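Local atomic coordinates of ofchtiv-allosamidin (Ostrinia furnacalis, PDB entry 6JMB), a protein that probably hydrolyses the beta-1,4 glycosidic bonds of chitin as a group IV insect chitinase of glycoside hydrolase family 18, and binds the inhibitor allosamidin. Residues T203-A207 against A307-Y311; F249-T253 against S281-Y286; E296-T300 against A312-N317. All coordinates share one frame; numbering follows the deposited sequence. Where two conformers were deposited one is given.

Contact 1 (T203-A207 against A307-Y311)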
loop_
_atom_site.group_PDB
_atom_site.type_symbol
_atom_site.label_atom_id
_atom_site.label_comp_id
_atom_site.label_asym_id
_atom_site.label_seq_id
_atom_site.Cartn_x
_atom_site.Cartn_y
_atom_site.Cartn_z
ATOM N N THR A 203 18.912 7.103 -8.296
ATOM C CA THR A 203 17.770 7.652 -7.573
ATOM C C THR A 203 16.536 7.647 -8.466
ATOM O O THR A 203 16.624 7.712 -9.694
ATOM C CB THR A 203 18.058 9.090 -7.133
ATOM O OG1 THR A 203 18.330 9.895 -8.290
ATOM C CG2 THR A 203 19.249 9.141 -6.180
ATOM N N GLY A 204 15.374 7.555 -7.835
ATOM C CA GLY A 204 14.123 7.554 -8.569
ATOM C C GLY A 204 12.986 7.763 -7.597
ATOM O O GLY A 204 13.154 7.657 -6.377
ATOM N N HIS A 205 11.825 8.073 -8.152
ATOM C CA HIS A 205 10.683 8.416 -7.324
ATOM C C HIS A 205 9.933 7.174 -6.872
ATOM O O HIS A 205 9.783 6.201 -7.618
ATOM C CB HIS A 205 9.735 9.361 -8.059
ATOM C CG HIS A 205 10.381 10.644 -8.477
ATOM N ND1 HIS A 205 10.974 11.510 -7.584
ATOM C CD2 HIS A 205 10.533 11.203 -9.701
ATOM C CE1 HIS A 205 11.457 12.551 -8.240
ATOM N NE2 HIS A 205 11.199 12.390 -9.526
ATOM N N ASN A 206 9.454 7.231 -5.637
ATOM C CA ASN A 206 8.664 6.143 -5.078
ATOM C C ASN A 206 7.335 6.013 -5.813
ATOM O O ASN A 206 6.863 4.896 -6.066
ATOM C CB ASN A 206 8.456 6.446 -3.593
ATOM C CG ASN A 206 7.774 5.330 -2.837
ATOM O OD1 ASN A 206 7.958 4.145 -3.120
ATOM N ND2 ASN A 206 6.996 5.711 -1.832
ATOM N N ALA A 207 6.735 7.139 -6.190
ATOM C CA ALA A 207 5.440 7.115 -6.858
ATOM C C ALA A 207 5.320 8.262 -7.853
ATOM O O ALA A 207 4.440 9.119 -7.711
ATOM C CB ALA A 207 4.319 7.180 -5.816
ATOM N N ALA A 307 7.224 14.458 -13.206
ATOM C CA ALA A 307 6.616 13.379 -12.437
ATOM C C ALA A 307 5.591 13.863 -11.419
ATOM O O ALA A 307 4.813 13.047 -10.908
ATOM C CB ALA A 307 7.704 12.576 -11.717
ATOM N N LYS A 308 5.579 15.162 -11.111
ATOM C CA LYS A 308 4.616 15.777 -10.184
ATOM C C LYS A 308 4.828 15.322 -8.740
ATOM O O LYS A 308 3.869 15.134 -7.989
ATOM C CB LYS A 308 3.155 15.598 -10.617
ATOM C CG LYS A 308 2.912 15.777 -12.112
ATOM C CD LYS A 308 3.297 17.168 -12.582
ATOM C CE LYS A 308 3.089 17.281 -14.082
ATOM N NZ LYS A 308 3.478 18.633 -14.586
ATOM N N VAL A 309 6.088 15.157 -8.342
ATOM C CA VAL A 309 6.420 14.725 -6.980
ATOM C C VAL A 309 7.646 15.476 -6.502
ATOM O O VAL A 309 8.501 15.895 -7.293
ATOM C CB VAL A 309 6.700 13.208 -6.906
ATOM C CG1 VAL A 309 5.413 12.415 -7.074
ATOM C CG2 VAL A 309 7.746 12.802 -7.933
ATOM N N PRO A 310 7.763 15.645 -5.187
ATOM C CA PRO A 310 8.938 16.308 -4.620
ATOM C C PRO A 310 10.049 15.316 -4.311
ATOM O O PRO A 310 9.840 14.112 -4.151
ATOM C CB PRO A 310 8.390 16.871 -3.303
ATOM C CG PRO A 310 7.428 15.800 -2.862
ATOM C CD PRO A 310 6.770 15.313 -4.146
ATOM N N TYR A 311 11.253 15.860 -4.208
ATOM C CA TYR A 311 12.387 15.110 -3.697
ATOM C C TYR A 311 13.284 16.087 -2.958
ATOM O O TYR A 311 13.170 17.304 -3.124
ATOM C CB TYR A 311 13.138 14.366 -4.813
ATOM C CG TYR A 311 13.721 15.263 -5.883
ATOM C CD1 TYR A 311 12.925 15.793 -6.891
ATOM C CD2 TYR A 311 15.074 15.583 -5.884
ATOM C CE1 TYR A 311 13.460 16.617 -7.871
ATOM C CE2 TYR A 311 15.613 16.404 -6.859
ATOM C CZ TYR A 311 14.805 16.915 -7.842
ATOM O OH TYR A 311 15.351 17.736 -8.813
HETATM O O HOH W 1 9.392 11.636 -5.216
#
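One methyl group of V309 sits squarely over the imidazole of H205, and no direct hydrogen bond joins the two segments. V309 CG2 lies 3.5 Å from the centroid of the H205 ring and only 11° off the ring normal, a CH-pi contact over the face. The branch that does this stands between the backbone N and the carbonyl carbon of V309. V309 CG1, anti to the carbonyl carbon (chi1 -72°), reaches instead to A207 O at 3.5 Å.

Two more residues meet the same imidazole. Y311 approaches its edge in plane, with Y311 CD1 3.8 Å from H205 CE1. The two rings are oblique to each other, their planes 52° apart. A307 CB is 3.7 Å from H205 CD2.

The polar link is made by a water. It is hydrogen-bonded to H205 ND1 at 2.9 Å and donates a hydrogen bond to P310 O at 2.7 Å. The other ring nitrogen, H205 NE2, is hydrogen-bonded to D304 OD2. Both nitrogens of the ring therefore have partners, and these should restrict its rotation.

K308 and V309 both face D304 across the hairpin, which makes a G1 beta bulge at the start of strand 309-314. The loop 203-207 follows strand 187-190 and passes over this strand start. H205 also touches W318 and S320 of strand 317-320, and T203 reaches L256 of strand 243-256. V309 and P310 touch helix 324-336, whose K330 also bonds A207 O.

Contact 2 (F249-T253 against S281-Y286). With NAA (2-acetamido-2-deoxy-beta-D-allopyranose), chain B.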
loop_
_atom_site.group_PDB
_atom_site.type_symbol
_atom_site.label_atom_id
_atom_site.label_comp_id
_atom_site.label_asym_id
_atom_site.label_seq_id
_atom_site.Cartn_x
_atom_site.Cartn_y
_atom_site.Cartn_z
ATOM N N PHE A 249 2.340 6.921 2.115
ATOM C CA PHE A 249 2.566 7.870 3.197
ATOM C C PHE A 249 3.996 7.782 3.719
ATOM O O PHE A 249 4.268 8.152 4.867
ATOM C CB PHE A 249 1.578 7.640 4.345
ATOM C CG PHE A 249 0.189 8.183 4.106
ATOM C CD1 PHE A 249 -0.269 8.529 2.837
ATOM C CD2 PHE A 249 -0.661 8.349 5.185
ATOM C CE1 PHE A 249 -1.564 9.023 2.658
ATOM C CE2 PHE A 249 -1.949 8.841 5.017
ATOM C CZ PHE A 249 -2.403 9.185 3.753
ATOM N N TYR A 250 4.902 7.266 2.902
ATOM C CA TYR A 250 6.304 7.127 3.247
ATOM C C TYR A 250 7.101 7.490 2.006
ATOM O O TYR A 250 6.569 7.534 0.891
ATOM C CB TYR A 250 6.638 5.686 3.678
ATOM C CG TYR A 250 6.371 4.692 2.568
ATOM C CD1 TYR A 250 5.084 4.213 2.336
ATOM C CD2 TYR A 250 7.391 4.255 1.737
ATOM C CE1 TYR A 250 4.821 3.337 1.308
ATOM C CE2 TYR A 250 7.135 3.367 0.700
ATOM C CZ TYR A 250 5.842 2.913 0.496
ATOM O OH TYR A 250 5.561 2.031 -0.527
ATOM N N GLY A 251 8.390 7.754 2.217
ATOM C CA GLY A 251 9.319 7.995 1.139
ATOM C C GLY A 251 10.436 6.966 1.167
ATOM O O GLY A 251 10.531 6.140 2.082
ATOM N N ARG A 252 11.291 7.025 0.147
ATOM C CA ARG A 252 12.429 6.123 0.045
ATOM C C ARG A 252 13.714 6.929 -0.079
ATOM O O ARG A 252 13.725 8.028 -0.650
ATOM C CB ARG A 252 12.245 5.116 -1.101
ATOM C CG ARG A 252 11.070 4.184 -0.838
ATOM C CD ARG A 252 11.040 2.986 -1.781
ATOM N NE ARG A 252 10.093 1.984 -1.294
ATOM C CZ ARG A 252 10.351 1.123 -0.313
ATOM N NH1 ARG A 252 11.541 1.117 0.277
ATOM N NH2 ARG A 252 9.418 0.254 0.076
ATOM N N THR A 253 14.796 6.391 0.492
ATOM C CA THR A 253 16.008 7.162 0.731
ATOM C C THR A 253 17.219 6.467 0.122
ATOM O O THR A 253 17.312 5.234 0.097
ATOM C CB THR A 253 16.244 7.409 2.232
ATOM O OG1 THR A 253 16.687 6.198 2.849
ATOM C CG2 THR A 253 14.967 7.892 2.926
ATOM N N SER A 281 17.099 1.786 7.178
ATOM C CA SER A 281 17.738 2.516 6.091
ATOM C C SER A 281 17.033 2.214 4.775
ATOM O O SER A 281 16.733 1.058 4.465
ATOM C CB SER A 281 19.211 2.121 5.990
ATOM O OG SER A 281 19.909 2.463 7.175
ATOM N N GLY A 282 16.740 3.265 4.015
ATOM C CA GLY A 282 16.089 3.127 2.728
ATOM C C GLY A 282 14.647 3.584 2.680
ATOM O O GLY A 282 14.106 3.728 1.583
ATOM N N TYR A 283 14.000 3.814 3.816
ATOM C CA TYR A 283 12.666 4.395 3.773
ATOM C C TYR A 283 12.458 5.265 5.001
ATOM O O TYR A 283 13.197 5.174 5.987
ATOM C CB TYR A 283 11.551 3.350 3.547
ATOM C CG TYR A 283 10.935 2.755 4.797
ATOM C CD1 TYR A 283 11.488 1.631 5.397
ATOM C CD2 TYR A 283 9.777 3.289 5.351
ATOM C CE1 TYR A 283 10.917 1.069 6.528
ATOM C CE2 TYR A 283 9.203 2.732 6.489
ATOM C CZ TYR A 283 9.780 1.627 7.068
ATOM O OH TYR A 283 9.215 1.068 8.194
ATOM N N VAL A 284 11.468 6.147 4.906
ATOM C CA VAL A 284 11.173 7.091 5.978
ATOM C C VAL A 284 9.692 7.433 5.907
ATOM O O VAL A 284 9.137 7.596 4.818
ATOM C CB VAL A 284 12.086 8.335 5.872
ATOM C CG1 VAL A 284 11.839 9.098 4.576
ATOM C CG2 VAL A 284 11.922 9.229 7.084
ATOM N N GLY A 285 9.036 7.496 7.060
ATOM C CA GLY A 285 7.642 7.898 7.071
ATOM C C GLY A 285 7.496 9.379 6.771
ATOM O O GLY A 285 8.399 10.177 7.018
ATOM N N TYR A 286 6.343 9.756 6.206
ATOM C CA TYR A 286 6.092 11.179 5.994
ATOM C C TYR A 286 6.182 11.955 7.305
ATOM O O TYR A 286 6.744 13.057 7.338
ATOM C CB TYR A 286 4.741 11.427 5.309
ATOM C CG TYR A 286 4.454 12.904 5.179
ATOM C CD1 TYR A 286 5.079 13.665 4.199
ATOM C CD2 TYR A 286 3.606 13.553 6.076
ATOM C CE1 TYR A 286 4.842 15.030 4.094
ATOM C CE2 TYR A 286 3.370 14.916 5.983
ATOM C CZ TYR A 286 3.987 15.643 4.987
ATOM O OH TYR A 286 3.762 17.004 4.881
HETATM C C1 NAA B . 6.049 -3.321 4.244
HETATM C C2 NAA B . 6.768 -2.449 5.261
HETATM C C3 NAA B . 7.738 -3.215 6.079
HETATM C C4 NAA B . 7.059 -4.387 6.763
HETATM C C5 NAA B . 6.374 -5.252 5.714
HETATM C C6 NAA B . 5.622 -6.407 6.304
HETATM C C7 NAA B . 6.982 0.004 4.555
HETATM C C8 NAA B . 7.657 1.053 3.665
HETATM N N2 NAA B . 7.444 -1.400 4.423
HETATM O O3 NAA B . 8.800 -3.679 5.191
HETATM O O4 NAA B . 7.992 -5.224 7.475
HETATM O O5 NAA B . 5.403 -4.433 4.991
HETATM O O6 NAA B . 5.108 -7.168 5.232
HETATM O O7 NAA B . 6.144 0.286 5.324
HETATM O O HOH W 2 14.227 2.052 -0.618
#
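Y250 to R252 pair antiparallel with Y283 to G285, the strand axes running at 152° and approaching to 4.5 Å. G251 and V284 form the hydrogen-bonded pair: G251 N gives a nearly straight bond of 2.7 Å to V284 O, and V284 N returns one to G251 O. Backbone bonds continue beyond the paired residues, from T253 N to G282 O at 3.0 Å and from Y286 N to F249 O at 2.9 Å.

Y250, R252 and Y283 share the face of the strand pair that meets the sugar. The acetamido methyl C8 of the bound NAA lies over a face of each tyrosine ring, offset toward the rim. NAA C8 is 3.5 Å from Y283 CD2. Y250 CD2 is 3.7 Å from NAA C8. With chi1 61°, Y250 CG stands between the backbone N and carbonyl carbon, and the ring rises beside this methyl. Y250 OH is hydrogen-bonded to D194, which also takes a salt bridge from R252 NH2. A water accepts from R252 NH1 and donates to G282 O, tying the arginine to the loop just before strand 283-285.

On the other face, T253 CG2 meets V284 CG1 at 3.7 Å. G285 is the N-cap of helix 286-295.

The tyrosine pair lines the glycan pocket, and Y250 also touches the allosamizoline. Such aromatic walls around N-acetyl sugars are characteristic of the substrate cleft of family 18 TIM-barrel chitinases.

Contact 3 (E296-T300 against A312-N317)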
loop_
_atom_site.group_PDB
_atom_site.type_symbol
_atom_site.label_atom_id
_atom_site.label_comp_id
_atom_site.label_asym_id
_atom_site.label_seq_id
_atom_site.Cartn_x
_atom_site.Cartn_y
_atom_site.Cartn_z
ATOM N N GLU A 296 15.663 21.068 9.821
ATOM C CA GLU A 296 17.001 21.202 9.233
ATOM C C GLU A 296 16.873 21.987 7.933
ATOM O O GLU A 296 16.500 21.425 6.900
ATOM C CB GLU A 296 17.666 19.855 9.001
ATOM C CG GLU A 296 19.010 19.955 8.325
ATOM C CD GLU A 296 19.941 20.958 8.997
ATOM O OE1 GLU A 296 20.333 20.734 10.161
ATOM O OE2 GLU A 296 20.260 21.989 8.368
ATOM N N SER A 297 17.232 23.267 7.985
ATOM C CA SER A 297 17.063 24.149 6.831
ATOM C C SER A 297 18.016 23.855 5.676
ATOM O O SER A 297 17.789 24.364 4.574
ATOM C CB SER A 297 17.196 25.619 7.247
ATOM O OG SER A 297 18.512 25.905 7.688
ATOM N N SER A 298 19.061 23.049 5.892
ATOM C CA SER A 298 20.056 22.827 4.846
ATOM C C SER A 298 19.561 21.923 3.724
ATOM O O SER A 298 20.169 21.912 2.650
ATOM C CB SER A 298 21.352 22.268 5.435
ATOM O OG SER A 298 21.947 23.198 6.318
ATOM N N TRP A 299 18.493 21.158 3.948
ATOM C CA TRP A 299 17.932 20.340 2.882
ATOM C C TRP A 299 17.469 21.221 1.730
ATOM O O TRP A 299 16.966 22.328 1.938
ATOM C CB TRP A 299 16.724 19.549 3.401
ATOM C CG TRP A 299 17.072 18.408 4.307
ATOM C CD1 TRP A 299 17.215 18.455 5.663
ATOM C CD2 TRP A 299 17.293 17.044 3.923
ATOM N NE1 TRP A 299 17.518 17.203 6.150
ATOM C CE2 TRP A 299 17.577 16.322 5.099
ATOM C CE3 TRP A 299 17.290 16.368 2.698
ATOM C CZ2 TRP A 299 17.843 14.957 5.091
ATOM C CZ3 TRP A 299 17.550 15.005 2.695
ATOM C CH2 TRP A 299 17.828 14.317 3.882
ATOM N N THR A 300 17.640 20.729 0.510
ATOM C CA THR A 300 17.067 21.351 -0.674
ATOM C C THR A 300 15.894 20.492 -1.110
ATOM O O THR A 300 16.061 19.290 -1.346
ATOM C CB THR A 300 18.092 21.428 -1.804
ATOM O OG1 THR A 300 19.206 22.225 -1.385
ATOM C CG2 THR A 300 17.466 22.058 -3.041
ATOM N N ALA A 312 14.176 15.551 -2.133
ATOM C CA ALA A 312 15.010 16.389 -1.290
ATOM C C ALA A 312 16.410 15.811 -1.227
ATOM O O ALA A 312 16.602 14.595 -1.306
ATOM C CB ALA A 312 14.428 16.517 0.123
ATOM N N PHE A 313 17.398 16.689 -1.085
ATOM C CA PHE A 313 18.765 16.214 -0.952
ATOM C C PHE A 313 19.544 17.075 0.029
ATOM O O PHE A 313 19.242 18.255 0.236
ATOM C CB PHE A 313 19.501 16.100 -2.297
ATOM C CG PHE A 313 19.509 17.361 -3.100
ATOM C CD1 PHE A 313 20.500 18.309 -2.911
ATOM C CD2 PHE A 313 18.530 17.595 -4.052
ATOM C CE1 PHE A 313 20.518 19.473 -3.655
ATOM C CE2 PHE A 313 18.542 18.760 -4.806
ATOM C CZ PHE A 313 19.538 19.698 -4.603
ATOM N N LEU A 314 20.542 16.450 0.645
ATOM C CA LEU A 314 21.450 17.133 1.559
ATOM C C LEU A 314 22.728 16.309 1.552
ATOM O O LEU A 314 22.750 15.198 2.095
ATOM C CB LEU A 314 20.849 17.195 2.954
ATOM C CG LEU A 314 21.740 17.796 4.043
ATOM C CD1 LEU A 314 22.238 19.174 3.625
ATOM C CD2 LEU A 314 20.981 17.878 5.356
ATOM N N ASP A 315 23.774 16.842 0.920
ATOM C CA ASP A 315 25.022 16.106 0.752
ATOM C C ASP A 315 24.742 14.731 0.150
ATOM O O ASP A 315 24.171 14.653 -0.941
ATOM C CB ASP A 315 25.796 16.029 2.072
ATOM C CG ASP A 315 26.230 17.387 2.568
ATOM O OD1 ASP A 315 26.531 18.254 1.727
ATOM O OD2 ASP A 315 26.271 17.582 3.804
ATOM N N TYR A 316 25.110 13.648 0.839
ATOM C CA TYR A 316 24.914 12.320 0.262
ATOM C C TYR A 316 23.454 11.867 0.260
ATOM O O TYR A 316 23.117 10.922 -0.460
ATOM C CB TYR A 316 25.806 11.292 0.964
ATOM C CG TYR A 316 27.219 11.295 0.430
ATOM C CD1 TYR A 316 27.537 10.588 -0.716
ATOM C CD2 TYR A 316 28.225 12.017 1.059
ATOM C CE1 TYR A 316 28.812 10.586 -1.228
ATOM C CE2 TYR A 316 29.516 12.024 0.551
ATOM C CZ TYR A 316 29.799 11.300 -0.593
ATOM O OH TYR A 316 31.070 11.286 -1.121
ATOM N N ASN A 317 22.582 12.506 1.037
ATOM C CA ASN A 317 21.202 12.042 1.156
ATOM C C ASN A 317 20.372 12.500 -0.030
ATOM O O ASN A 317 20.412 13.675 -0.407
ATOM C CB ASN A 317 20.559 12.634 2.404
ATOM C CG ASN A 317 21.236 12.203 3.655
ATOM O OD1 ASN A 317 21.120 11.052 4.066
ATOM N ND2 ASN A 317 21.960 13.126 4.280
HETATM O O HOH W 3 20.819 20.659 0.348
#
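With chi1 of -73° and chi2 of 89°, W299 turns the face of its indole to L314, whose CG stands anti to its backbone N at 176°. L314 CD2 then lies over the five-membered ring, 3.7 Å from its centroid, in a CH-pi contact. L314 CB lies above the rim of the same face, 3.7 Å from W299 CE3. Farther along the indole, W299 CH2 meets N317 CB at 3.5 Å. The other leucine methyl, CD1, packs on S298 CB.

T300 and F313 lie side by side and point the same way. T300 CB sits over the F313 ring, 3.8 Å from its centroid. Their backbones form an antiparallel hydrogen-bonded pair: T300 N bonds F313 O at 3.0 Å, almost straight, and F313 N bonds T300 O at 2.9 Å.

The type II' turn L314-N317 joins strands 309-314 and 317-320 in a tight beta hairpin. L314 O accepts hydrogen bonds from both N317 N and N317 ND2. T300 begins strand 300-304, which also pairs with strand 309-314.

The contact thus sets an apolar indole-leucine patch at the surface beside polar backbone. One water joins S298 O, T300 OG1 and F313 O, so these polar atoms are satisfied through solvent.

Overall arrangement
Contacts 1 and 2 are buried, whereas contact 3 lies at the surface. Contacts 1 and 3 divide strand 309-314 between them: its start packs under the loop 203-207, and its end pairs with 296-300. Contact 2 lies on strand 243-256 and is nested along the chain inside the loop closed by contact 1. These two touch through N206, which makes a weak hydrogen bond to Y250 O. Contacts 2 and 3 follow in series and do not touch. Only contact 2 meets the bound sugar. Contact 1 relies on side chains and a water, contact 2 on a backbone ladder with aromatic rings, and contact 3 on a short pairing with apolar cover.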